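Local coordinates for Lin0012 protein (Listeria innocua, PDB 3K17) that probably phosphorylates phosphomevalonate with ATP, a step of the mevalonate route to isopentenyl diphosphate, as a kinase of the GHMP family, at residues E92-T97 with T133-E138; V127-M132 with L142-L147; G65-P70 with A81-T86. All coordinates share one frame; numbering follows the deposited sequence.

Contact 1: residues E92-T97 with T133-E138; sequences EGIELT and TKFYPE
E92 lays its CG over one face of the Y136 ring, 4.1 Å above the ring plane and offset toward the rim, opening a contact between the C-terminal ends of two helices in the GHMP-kinase N-terminal domain: the Schellman motif that closes helix 76-91, with the segment leading on to strand 99-105, and the end of helix 119-135. The E92 chain is bent at chi2 (-62°), which turns CD toward the phenol end of Y136; the two side chains cross at about a right angle, and OE1 lies 3.3 Å from Y136 OH. E138 CG covers the opposite face of the same ring. After G93, whose positive phi belongs to the Schellman turn, I94 packs against the F135-Y136 backbone: CG2 lies 3.7 Å from F135 O and 3.9 Å from F135 CB, and CD1 lies 4.3 Å from Y136 CD1. E95 points its CB away and contributes its backbone, the carbonyl O lying 3.9 Å from F135 CD1. L96 supplies a CH-pi contact: CD2 stands 4.1 Å from the F135 ring centroid, 17° off the normal, while K134 CG takes the opposite face. L89 of helix 76-91 also touches F135, Y136 and L96, so this surface contact continues onto that helix. At T97, OG1 occupies the position between backbone N and carbonyl carbon (chi1 55°) and meets the F135 ring in plane at its edge, 3.2 Å from CE1.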
ATOM      1  N   GLU A  92       3.976  36.930  12.040  1.00 29.04           N
ATOM      2  CA  GLU A  92       4.284  38.354  12.170  1.00 30.67           C
ATOM      3  C   GLU A  92       3.255  39.199  11.422  1.00 31.17           C
ATOM      4  O   GLU A  92       3.381  40.417  11.352  1.00 32.98           O
ATOM      5  CB  GLU A  92       5.680  38.659  11.622  1.00 30.31           C
ATOM      6  CG  GLU A  92       6.822  38.203  12.510  1.00 34.75           C
ATOM      7  CD  GLU A  92       6.819  38.891  13.868  1.00 38.00           C
ATOM      8  OE1 GLU A  92       6.624  40.126  13.910  1.00 39.38           O
ATOM      9  OE2 GLU A  92       7.021  38.200  14.890  1.00 39.33           O
ATOM     10  N   GLY A  93       2.242  38.547  10.858  1.00 31.35           N
ATOM     11  CA  GLY A  93       1.214  39.267  10.127  1.00 32.32           C
ATOM     12  C   GLY A  93       1.685  39.779   8.776  1.00 34.15           C
ATOM     13  O   GLY A  93       1.140  40.749   8.244  1.00 34.36           O
ATOM     14  N   ILE A  94       2.702  39.130   8.218  1.00 31.83           N
ATOM     15  CA  ILE A  94       3.242  39.524   6.919  1.00 30.90           C
ATOM     16  C   ILE A  94       2.530  38.774   5.798  1.00 31.29           C
ATOM     17  O   ILE A  94       2.342  37.559   5.879  1.00 30.75           O
ATOM     18  CB  ILE A  94       4.752  39.206   6.821  1.00 30.06           C
ATOM     19  CG1 ILE A  94       5.509  39.928   7.937  1.00 29.09           C
ATOM     20  CG2 ILE A  94       5.275  39.597   5.446  1.00 26.99           C
ATOM     21  CD1 ILE A  94       5.308  41.419   7.937  1.00 31.52           C
ATOM     22  N   GLU A  95       2.146  39.497   4.748  1.00 30.87           N
ATOM     23  CA  GLU A  95       1.462  38.873   3.625  1.00 31.76           C
ATOM     24  C   GLU A  95       2.438  38.390   2.567  1.00 30.62           C
ATOM     25  O   GLU A  95       3.236  39.163   2.032  1.00 29.96           O
ATOM     26  CB  GLU A  95       0.476  39.838   2.965  1.00 35.31           C
ATOM     27  CG  GLU A  95      -0.212  39.233   1.741  1.00 40.25           C
ATOM     28  CD  GLU A  95      -1.047  40.239   0.960  1.00 44.10           C
ATOM     29  OE1 GLU A  95      -0.489  41.256   0.491  1.00 43.48           O
ATOM     30  OE2 GLU A  95      -2.265  40.008   0.810  1.00 47.25           O
ATOM     31  N   LEU A  96       2.371  37.103   2.260  1.00 27.91           N
ATOM     32  CA  LEU A  96       3.240  36.551   1.241  1.00 27.01           C
ATOM     33  C   LEU A  96       2.713  36.908  -0.142  1.00 26.37           C
ATOM     34  O   LEU A  96       1.500  36.906  -0.382  1.00 27.58           O
ATOM     35  CB  LEU A  96       3.330  35.035   1.394  1.00 26.45           C
ATOM     36  CG  LEU A  96       4.233  34.647   2.564  1.00 29.21           C
ATOM     37  CD1 LEU A  96       3.782  33.334   3.157  1.00 33.16           C
ATOM     38  CD2 LEU A  96       5.671  34.577   2.079  1.00 27.39           C
ATOM     39  N   THR A  97       3.630  37.246  -1.038  1.00 23.05           N
ATOM     40  CA  THR A  97       3.269  37.571  -2.403  1.00 26.19           C
ATOM     41  C   THR A  97       4.060  36.608  -3.273  1.00 26.81           C
ATOM     42  O   THR A  97       5.125  36.140  -2.875  1.00 26.34           O
ATOM     43  CB  THR A  97       3.619  39.031  -2.745  1.00 24.66           C
ATOM     44  OG1 THR A  97       5.006  39.268  -2.484  1.00 23.22           O
ATOM     45  CG2 THR A  97       2.771  39.986  -1.896  1.00 24.35           C
ATOM     46  N   THR A 133      14.854  38.958   3.647  1.00 21.97           N
ATOM     47  CA  THR A 133      15.253  40.223   3.036  1.00 24.17           C
ATOM     48  C   THR A 133      14.067  40.793   2.254  1.00 25.17           C
ATOM     49  O   THR A 133      13.819  41.999   2.263  1.00 25.19           O
ATOM     50  CB  THR A 133      16.448  40.045   2.068  1.00 24.37           C
ATOM     51  OG1 THR A 133      17.589  39.568   2.788  1.00 24.15           O
ATOM     52  CG2 THR A 133      16.811  41.377   1.411  1.00 26.26           C
ATOM     53  N   LYS A 134      13.325  39.905   1.605  1.00 24.36           N
ATOM     54  CA  LYS A 134      12.170  40.279   0.802  1.00 24.34           C
ATOM     55  C   LYS A 134      10.907  40.647   1.584  1.00 26.16           C
ATOM     56  O   LYS A 134      10.195  41.575   1.203  1.00 27.72           O
ATOM     57  CB  LYS A 134      11.837  39.133  -0.164  1.00 25.12           C
ATOM     58  CG  LYS A 134      10.569  39.320  -0.979  1.00 24.30           C
ATOM     59  CD  LYS A 134      10.702  40.458  -1.984  1.00 27.40           C
ATOM     60  CE  LYS A 134       9.454  40.565  -2.852  1.00 29.64           C
ATOM     61  NZ  LYS A 134       9.554  41.674  -3.842  1.00 30.21           N
ATOM     62  N   PHE A 135      10.630  39.939   2.676  1.00 24.88           N
ATOM     63  CA  PHE A 135       9.402  40.181   3.435  1.00 24.95           C
ATOM     64  C   PHE A 135       9.512  40.720   4.864  1.00 25.32           C
ATOM     65  O   PHE A 135       8.536  41.243   5.392  1.00 25.41           O
ATOM     66  CB  PHE A 135       8.567  38.895   3.478  1.00 21.99           C
ATOM     67  CG  PHE A 135       8.102  38.418   2.126  1.00 21.30           C
ATOM     68  CD1 PHE A 135       7.052  39.055   1.470  1.00 21.68           C
ATOM     69  CD2 PHE A 135       8.729  37.337   1.500  1.00 20.50           C
ATOM     70  CE1 PHE A 135       6.631  38.628   0.211  1.00 21.96           C
ATOM     71  CE2 PHE A 135       8.314  36.900   0.237  1.00 17.50           C
ATOM     72  CZ  PHE A 135       7.266  37.545  -0.407  1.00 20.40           C
ATOM     73  N   TYR A 136      10.676  40.589   5.485  1.00 26.74           N
ATOM     74  CA  TYR A 136      10.853  41.030   6.868  1.00 28.80           C
ATOM     75  C   TYR A 136      12.344  41.268   7.110  1.00 28.14           C
ATOM     76  O   TYR A 136      12.950  40.653   7.987  1.00 29.50           O
ATOM     77  CB  TYR A 136      10.328  39.930   7.798  1.00 31.81           C
ATOM     78  CG  TYR A 136      10.187  40.298   9.257  1.00 34.51           C
ATOM     79  CD1 TYR A 136       9.286  41.279   9.668  1.00 38.16           C
ATOM     80  CD2 TYR A 136      10.924  39.633  10.231  1.00 37.13           C
ATOM     81  CE1 TYR A 136       9.123  41.587  11.025  1.00 39.58           C
ATOM     82  CE2 TYR A 136      10.771  39.928  11.581  1.00 39.51           C
ATOM     83  CZ  TYR A 136       9.871  40.906  11.972  1.00 40.76           C
ATOM     84  OH  TYR A 136       9.737  41.207  13.308  1.00 41.38           O
ATOM     85  N   PRO A 137      12.945  42.192   6.341  1.00 27.79           N
ATOM     86  CA  PRO A 137      14.365  42.549   6.415  1.00 28.13           C
ATOM     87  C   PRO A 137      14.942  42.990   7.757  1.00 29.80           C
ATOM     88  O   PRO A 137      16.146  42.843   7.986  1.00 28.85           O
ATOM     89  CB  PRO A 137      14.507  43.625   5.338  1.00 28.22           C
ATOM     90  CG  PRO A 137      13.162  44.277   5.336  1.00 29.33           C
ATOM     91  CD  PRO A 137      12.224  43.100   5.427  1.00 26.11           C
ATOM     92  N   GLU A 138      14.103  43.518   8.644  1.00 29.61           N
ATOM     93  CA  GLU A 138      14.597  43.978   9.939  1.00 32.54           C
ATOM     94  C   GLU A 138      14.973  42.840  10.891  1.00 31.81           C
ATOM     95  O   GLU A 138      15.714  43.053  11.851  1.00 30.54           O
ATOM     96  CB  GLU A 138      13.561  44.878  10.624  1.00 34.14           C
ATOM     97  CG  GLU A 138      12.241  44.187  10.933  1.00 37.86           C
ATOM     98  CD  GLU A 138      11.126  44.592   9.979  1.00 42.64           C
ATOM     99  OE1 GLU A 138      11.308  44.470   8.743  1.00 40.31           O
ATOM    100  OE2 GLU A 138      10.063  45.033  10.475  1.00 43.82           O
TER

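Contact 2: residues V127-M132 with L142-L147; sequences VINALM and LKKFKL
K144 reaches N129 through a chain whose CG is anti to its own carbonyl carbon and which then bends at chi3 (-70°), the torsion that places CE; CE comes within 3.3 Å of N129 OD1. On the other helix, I128 holds CG2 anti to its backbone N, which carries this methyl to K144, where it lies 3.8 Å from the backbone O and nearly as close to CB. The two segments belong to helices 119-135 and 141-156, a helical pair of the GHMP-kinase N-terminal domain. The axes of segments 127-132 and 142-147 approach to 9.9 Å with 129° between the N-to-C directions, and the nearest CA pair is I128 with K144. The branch CD1 of I128 meets L147 CB at 4.1 Å, the side chains crossing at a slant. M132, a selenomethionine, slides past K144 in the opposite direction, its CB 3.9 Å from K144 CD; its SE then makes apolar contact with L147 CD1 at 4.2 Å. M168 of helix 162-169 touches both N129 and K144, whereas I139 packs on M132 and K144. The polar element across the interface is one hydrogen bond, K144 NZ to N129 OD1, 2.7 Å long. Its C=O...donor angle is 154° and the donor is tilted somewhat out of the carbonyl plane, while N129 and K144 cross at about a right angle. N129 is buried, so the bond satisfies its amide oxygen inside the packing, and the aliphatic part of K144 serves as apolar surface for I128 and M132. The lysine charge would be expected to polarise the N129 carbonyl and strengthen this single polar link.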
ATOM      1  N   VAL A 127      17.636  30.367   1.265  1.00 15.12           N
ATOM      2  CA  VAL A 127      16.193  30.537   1.242  1.00 13.57           C
ATOM      3  C   VAL A 127      15.738  31.461   2.382  1.00 15.50           C
ATOM      4  O   VAL A 127      14.969  32.404   2.160  1.00 14.04           O
ATOM      5  CB  VAL A 127      15.470  29.167   1.367  1.00 13.94           C
ATOM      6  CG1 VAL A 127      13.971  29.372   1.634  1.00  9.28           C
ATOM      7  CG2 VAL A 127      15.676  28.358   0.073  1.00 11.38           C
ATOM      8  N   ILE A 128      16.219  31.201   3.595  1.00 12.91           N
ATOM      9  CA  ILE A 128      15.816  32.022   4.736  1.00 15.41           C
ATOM     10  C   ILE A 128      16.219  33.479   4.510  1.00 17.12           C
ATOM     11  O   ILE A 128      15.409  34.389   4.698  1.00 17.80           O
ATOM     12  CB  ILE A 128      16.437  31.501   6.057  1.00 17.27           C
ATOM     13  CG1 ILE A 128      15.913  30.084   6.361  1.00 15.00           C
ATOM     14  CG2 ILE A 128      16.120  32.474   7.215  1.00 15.98           C
ATOM     15  CD1 ILE A 128      14.401  29.972   6.471  1.00 13.41           C
ATOM     16  N   ASN A 129      17.465  33.703   4.103  1.00 18.37           N
ATOM     17  CA  ASN A 129      17.922  35.065   3.858  1.00 19.40           C
ATOM     18  C   ASN A 129      17.151  35.751   2.753  1.00 19.89           C
ATOM     19  O   ASN A 129      16.795  36.925   2.882  1.00 19.03           O
ATOM     20  CB  ASN A 129      19.408  35.103   3.527  1.00 19.73           C
ATOM     21  CG  ASN A 129      20.259  35.305   4.756  1.00 22.40           C
ATOM     22  OD1 ASN A 129      19.808  35.890   5.733  1.00 29.31           O
ATOM     23  ND2 ASN A 129      21.497  34.843   4.709  1.00 26.16           N
ATOM     24  N   ALA A 130      16.889  35.029   1.669  1.00 16.96           N
ATOM     25  CA  ALA A 130      16.147  35.604   0.553  1.00 17.62           C
ATOM     26  C   ALA A 130      14.722  36.010   0.932  1.00 18.02           C
ATOM     27  O   ALA A 130      14.264  37.081   0.552  1.00 21.06           O
ATOM     28  CB  ALA A 130      16.112  34.624  -0.618  1.00 17.02           C
ATOM     29  N   LEU A 131      14.015  35.167   1.677  1.00 19.78           N
ATOM     30  CA  LEU A 131      12.638  35.485   2.049  1.00 18.83           C
ATOM     31  C   LEU A 131      12.551  36.541   3.144  1.00 20.68           C
ATOM     32  O   LEU A 131      11.605  37.331   3.169  1.00 19.78           O
ATOM     33  CB  LEU A 131      11.876  34.220   2.476  1.00 17.96           C
ATOM     34  CG  LEU A 131      11.583  33.225   1.334  1.00 19.56           C
ATOM     35  CD1 LEU A 131      10.977  31.943   1.876  1.00 15.71           C
ATOM     36  CD2 LEU A 131      10.646  33.871   0.331  1.00 18.43           C
HETATM   37  N   MSE A 132      13.516  36.553   4.058  1.00 20.60           N
HETATM   38  CA  MSE A 132      13.499  37.554   5.110  1.00 22.49           C
HETATM   39  C   MSE A 132      13.857  38.918   4.523  1.00 22.64           C
HETATM   40  O   MSE A 132      13.225  39.922   4.852  1.00 23.79           O
HETATM   41  CB  MSE A 132      14.468  37.194   6.237  1.00 22.46           C
HETATM   42  CG  MSE A 132      14.050  35.982   7.068  1.00 24.61           C
HETATM   43 SE   MSE A 132      12.254  36.062   7.796  1.00 35.40          SE
HETATM   44  CE  MSE A 132      11.312  35.087   6.392  1.00 28.91           C
ATOM     45  N   LEU A 142      20.330  36.306  14.313  1.00 23.92           N
ATOM     46  CA  LEU A 142      20.174  35.176  15.220  1.00 23.56           C
ATOM     47  C   LEU A 142      18.821  34.494  15.031  1.00 22.69           C
ATOM     48  O   LEU A 142      18.718  33.274  15.139  1.00 24.57           O
ATOM     49  CB  LEU A 142      20.331  35.624  16.672  1.00 23.61           C
ATOM     50  CG  LEU A 142      20.029  34.560  17.727  1.00 24.63           C
ATOM     51  CD1 LEU A 142      20.913  33.332  17.500  1.00 23.88           C
ATOM     52  CD2 LEU A 142      20.261  35.148  19.123  1.00 24.84           C
ATOM     53  N   LYS A 143      17.782  35.275  14.764  1.00 21.44           N
ATOM     54  CA  LYS A 143      16.469  34.687  14.548  1.00 23.30           C
ATOM     55  C   LYS A 143      16.498  33.908  13.226  1.00 20.63           C
ATOM     56  O   LYS A 143      15.899  32.840  13.118  1.00 22.98           O
ATOM     57  CB  LYS A 143      15.381  35.767  14.516  1.00 21.76           C
ATOM     58  CG  LYS A 143      15.113  36.424  15.870  1.00 25.89           C
ATOM     59  CD  LYS A 143      13.961  37.432  15.784  1.00 26.72           C
ATOM     60  CE  LYS A 143      13.770  38.218  17.085  1.00 29.35           C
ATOM     61  NZ  LYS A 143      13.258  37.385  18.211  1.00 29.52           N
ATOM     62  N   LYS A 144      17.202  34.435  12.229  1.00 18.71           N
ATOM     63  CA  LYS A 144      17.307  33.746  10.945  1.00 20.30           C
ATOM     64  C   LYS A 144      18.064  32.430  11.137  1.00 20.47           C
ATOM     65  O   LYS A 144      17.730  31.415  10.527  1.00 20.39           O
ATOM     66  CB  LYS A 144      18.003  34.638   9.913  1.00 20.96           C
ATOM     67  CG  LYS A 144      17.202  35.900   9.601  1.00 20.37           C
ATOM     68  CD  LYS A 144      17.681  36.632   8.358  1.00 21.80           C
ATOM     69  CE  LYS A 144      19.035  37.294   8.570  1.00 25.82           C
ATOM     70  NZ  LYS A 144      19.462  38.031   7.351  1.00 28.64           N
ATOM     71  N   PHE A 145      19.074  32.434  12.002  1.00 18.75           N
ATOM     72  CA  PHE A 145      19.810  31.207  12.248  1.00 17.55           C
ATOM     73  C   PHE A 145      18.851  30.168  12.820  1.00 16.95           C
ATOM     74  O   PHE A 145      18.891  29.003  12.434  1.00 15.84           O
ATOM     75  CB  PHE A 145      20.942  31.415  13.255  1.00 17.14           C
ATOM     76  CG  PHE A 145      21.463  30.133  13.825  1.00 17.16           C
ATOM     77  CD1 PHE A 145      22.320  29.320  13.084  1.00 14.20           C
ATOM     78  CD2 PHE A 145      21.041  29.696  15.080  1.00 17.18           C
ATOM     79  CE1 PHE A 145      22.745  28.092  13.584  1.00 13.95           C
ATOM     80  CE2 PHE A 145      21.465  28.465  15.585  1.00 17.15           C
ATOM     81  CZ  PHE A 145      22.319  27.663  14.831  1.00 14.79           C
ATOM     82  N   LYS A 146      18.005  30.597  13.754  1.00 18.21           N
ATOM     83  CA  LYS A 146      17.045  29.701  14.388  1.00 18.92           C
ATOM     84  C   LYS A 146      16.071  29.090  13.375  1.00 17.97           C
ATOM     85  O   LYS A 146      15.751  27.912  13.456  1.00 16.16           O
ATOM     86  CB  LYS A 146      16.253  30.443  15.474  1.00 23.06           C
ATOM     87  CG  LYS A 146      17.065  30.853  16.701  1.00 23.83           C
ATOM     88  CD  LYS A 146      16.161  31.557  17.703  1.00 26.50           C
ATOM     89  CE  LYS A 146      16.918  32.034  18.933  1.00 29.33           C
ATOM     90  NZ  LYS A 146      16.000  32.736  19.881  1.00 31.44           N
ATOM     91  N   LEU A 147      15.578  29.898  12.445  1.00 18.02           N
ATOM     92  CA  LEU A 147      14.668  29.384  11.427  1.00 17.42           C
ATOM     93  C   LEU A 147      15.418  28.344  10.587  1.00 15.87           C
ATOM     94  O   LEU A 147      14.934  27.237  10.379  1.00 15.72           O
ATOM     95  CB  LEU A 147      14.179  30.520  10.525  1.00 17.40           C
ATOM     96  CG  LEU A 147      13.241  31.558  11.149  1.00 20.37           C
ATOM     97  CD1 LEU A 147      13.056  32.722  10.185  1.00 18.98           C
ATOM     98  CD2 LEU A 147      11.896  30.913  11.488  1.00 20.19           C
TER

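Contact 3: residues G65-P70 with A81-T86; sequences GGELKP and AINIAT
N83 and L68 have the most surface buried by the contact, nearly equal amounts, where the loop 65-70 lies against helix 76-91 of the GHMP-kinase N-terminal domain. With CG anti to its carbonyl carbon (chi1 -71°), N83 brings its amide to the L68 backbone. CG lies 3.6 Å from L68 O and 3.8 Å from L68 N, so the amide faces both backbone polar atoms of L68; it is probably turned over in the model, and turned back it may hydrogen-bond to both. L68 sends CD2 to I82 CD1, a carbon pair tighter than usual at 3.5 Å; L51 of strand 50-52 touches both side chains. E67 CG lies near the N83 amide, while OE2 forms a salt bridge with R186 and a hydrogen bond with Y189, both of the second subunit. K69 NZ forms a salt bridge with E67 OE1 at 3.0 Å, meeting it from above the carboxylate plane. T86, third in buried area, packs CG2 against G65 O at 3.9 Å. Its hydroxyl donates to I82 O at 2.8 Å, and T86 N reaches the same oxygen from the opposite face of the carbonyl plane. A water completes the join, donating to T86 OG1 at 2.7 Å and to G66 O at 2.9 Å.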
ATOM      1  N   GLY A  65       1.190  32.038  -0.040  1.00 24.92           N
ATOM      2  CA  GLY A  65       0.964  31.946   1.391  1.00 22.88           C
ATOM      3  C   GLY A  65       0.672  30.522   1.831  1.00 22.58           C
ATOM      4  O   GLY A  65       0.396  30.262   3.003  1.00 23.49           O
ATOM      5  N   GLY A  66       0.738  29.590   0.886  1.00 20.35           N
ATOM      6  CA  GLY A  66       0.454  28.206   1.207  1.00 20.83           C
ATOM      7  C   GLY A  66       1.678  27.335   1.423  1.00 20.60           C
ATOM      8  O   GLY A  66       2.800  27.825   1.499  1.00 20.57           O
ATOM      9  N   GLU A  67       1.451  26.029   1.502  1.00 20.39           N
ATOM     10  CA  GLU A  67       2.517  25.071   1.732  1.00 19.37           C
ATOM     11  C   GLU A  67       3.148  24.546   0.450  1.00 21.02           C
ATOM     12  O   GLU A  67       2.472  24.356  -0.567  1.00 19.03           O
ATOM     13  CB  GLU A  67       1.972  23.896   2.549  1.00 19.78           C
ATOM     14  CG  GLU A  67       2.959  22.762   2.763  1.00 20.05           C
ATOM     15  CD  GLU A  67       2.356  21.628   3.563  1.00 23.29           C
ATOM     16  OE1 GLU A  67       1.151  21.369   3.387  1.00 23.61           O
ATOM     17  OE2 GLU A  67       3.083  20.990   4.356  1.00 22.84           O
ATOM     18  N   LEU A  68       4.459  24.332   0.499  1.00 19.76           N
ATOM     19  CA  LEU A  68       5.169  23.777  -0.642  1.00 20.65           C
ATOM     20  C   LEU A  68       5.495  22.340  -0.238  1.00 21.98           C
ATOM     21  O   LEU A  68       6.233  22.105   0.722  1.00 22.17           O
ATOM     22  CB  LEU A  68       6.452  24.562  -0.923  1.00 20.05           C
ATOM     23  CG  LEU A  68       7.405  23.951  -1.960  1.00 20.86           C
ATOM     24  CD1 LEU A  68       6.684  23.775  -3.302  1.00 17.39           C
ATOM     25  CD2 LEU A  68       8.622  24.840  -2.114  1.00 17.25           C
ATOM     26  N   LYS A  69       4.916  21.375  -0.940  1.00 20.58           N
ATOM     27  CA  LYS A  69       5.171  19.982  -0.609  1.00 22.97           C
ATOM     28  C   LYS A  69       5.309  19.132  -1.859  1.00 22.97           C
ATOM     29  O   LYS A  69       4.478  18.266  -2.119  1.00 23.01           O
ATOM     30  CB  LYS A  69       4.050  19.427   0.281  1.00 20.79           C
ATOM     31  CG  LYS A  69       2.635  19.743  -0.188  1.00 23.97           C
ATOM     32  CD  LYS A  69       1.611  18.924   0.590  1.00 26.89           C
ATOM     33  CE  LYS A  69       0.171  19.298   0.240  1.00 30.86           C
ATOM     34  NZ  LYS A  69      -0.268  20.560   0.903  1.00 32.32           N
ATOM     35  N   PRO A  70       6.377  19.357  -2.641  1.00 22.59           N
ATOM     36  CA  PRO A  70       6.614  18.598  -3.877  1.00 25.02           C
ATOM     37  C   PRO A  70       6.951  17.127  -3.613  1.00 27.07           C
ATOM     38  O   PRO A  70       7.254  16.745  -2.487  1.00 26.48           O
ATOM     39  CB  PRO A  70       7.757  19.365  -4.538  1.00 23.60           C
ATOM     40  CG  PRO A  70       8.546  19.861  -3.352  1.00 21.74           C
ATOM     41  CD  PRO A  70       7.473  20.310  -2.381  1.00 22.52           C
ATOM     42  N   ALA A  81      12.599  24.989   4.322  1.00 12.54           N
ATOM     43  CA  ALA A  81      12.999  26.356   4.652  1.00 12.64           C
ATOM     44  C   ALA A  81      11.898  27.326   4.225  1.00 12.50           C
ATOM     45  O   ALA A  81      11.584  28.266   4.937  1.00 13.31           O
ATOM     46  CB  ALA A  81      14.303  26.700   3.965  1.00  9.53           C
ATOM     47  N   ILE A  82      11.306  27.081   3.058  1.00 14.46           N
ATOM     48  CA  ILE A  82      10.227  27.923   2.554  1.00 12.89           C
ATOM     49  C   ILE A  82       8.991  27.806   3.453  1.00 16.18           C
ATOM     50  O   ILE A  82       8.321  28.800   3.751  1.00 15.60           O
ATOM     51  CB  ILE A  82       9.851  27.515   1.098  1.00 14.14           C
ATOM     52  CG1 ILE A  82      10.953  27.964   0.141  1.00 11.63           C
ATOM     53  CG2 ILE A  82       8.505  28.115   0.701  1.00 15.28           C
ATOM     54  CD1 ILE A  82      10.789  27.442  -1.280  1.00 19.43           C
ATOM     55  N   ASN A  83       8.694  26.587   3.891  1.00 14.54           N
ATOM     56  CA  ASN A  83       7.533  26.352   4.742  1.00 15.96           C
ATOM     57  C   ASN A  83       7.683  27.006   6.118  1.00 16.18           C
ATOM     58  O   ASN A  83       6.763  27.660   6.612  1.00 15.24           O
ATOM     59  CB  ASN A  83       7.287  24.843   4.878  1.00 15.34           C
ATOM     60  CG  ASN A  83       6.767  24.219   3.577  1.00 20.08           C
ATOM     61  OD1 ASN A  83       7.029  23.043   3.271  1.00 18.02           O
ATOM     62  ND2 ASN A  83       6.027  25.007   2.811  1.00 14.95           N
ATOM     63  N   ILE A  84       8.844  26.843   6.738  1.00 15.40           N
ATOM     64  CA  ILE A  84       9.051  27.442   8.043  1.00 17.14           C
ATOM     65  C   ILE A  84       9.102  28.973   7.931  1.00 16.84           C
ATOM     66  O   ILE A  84       8.610  29.674   8.808  1.00 15.79           O
ATOM     67  CB  ILE A  84      10.347  26.920   8.701  1.00 17.53           C
ATOM     68  CG1 ILE A  84      10.378  27.325  10.174  1.00 18.61           C
ATOM     69  CG2 ILE A  84      11.563  27.481   7.975  1.00 20.94           C
ATOM     70  CD1 ILE A  84      11.572  26.769  10.930  1.00 19.61           C
ATOM     71  N   ALA A  85       9.680  29.492   6.851  1.00 17.03           N
ATOM     72  CA  ALA A  85       9.752  30.945   6.683  1.00 17.78           C
ATOM     73  C   ALA A  85       8.333  31.494   6.511  1.00 19.25           C
ATOM     74  O   ALA A  85       7.977  32.543   7.055  1.00 18.30           O
ATOM     75  CB  ALA A  85      10.599  31.294   5.481  1.00 16.71           C
ATOM     76  N   THR A  86       7.526  30.760   5.756  1.00 17.32           N
ATOM     77  CA  THR A  86       6.146  31.133   5.505  1.00 17.56           C
ATOM     78  C   THR A  86       5.344  31.163   6.805  1.00 18.66           C
ATOM     79  O   THR A  86       4.575  32.090   7.042  1.00 19.86           O
ATOM     80  CB  THR A  86       5.491  30.140   4.514  1.00 16.78           C
ATOM     81  OG1 THR A  86       6.063  30.325   3.211  1.00 15.20           O
ATOM     82  CG2 THR A  86       3.990  30.339   4.458  1.00 13.98           C
TER
HETATM   83  O   HOH W   1       4.710  29.929   0.858  1.00 21.83           O

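Contact 2 is buried, contact 3 partly so, and contact 1 lies at the surface, its centre about 26 Å from that of the chain against about 15 Å for contact 2. Contacts 1 and 2 both use helix 119-135 and meet where P137 CD packs 3.4 Å from M132 O. Helix 76-91 carries one side of contact 3, and contact 1 begins where that helix ends; V127 on A81 and I82 joins contacts 2 and 3, L96 on T86 contacts 1 and 3. Chemistry differs accordingly: aromatic rings covered on one face by side chains of segment 92-97, aliphatic packing with one hydrogen bond to a buried asparagine in contact 2, and a tight apolar pair, water and intersubunit charge pairing around contact 3.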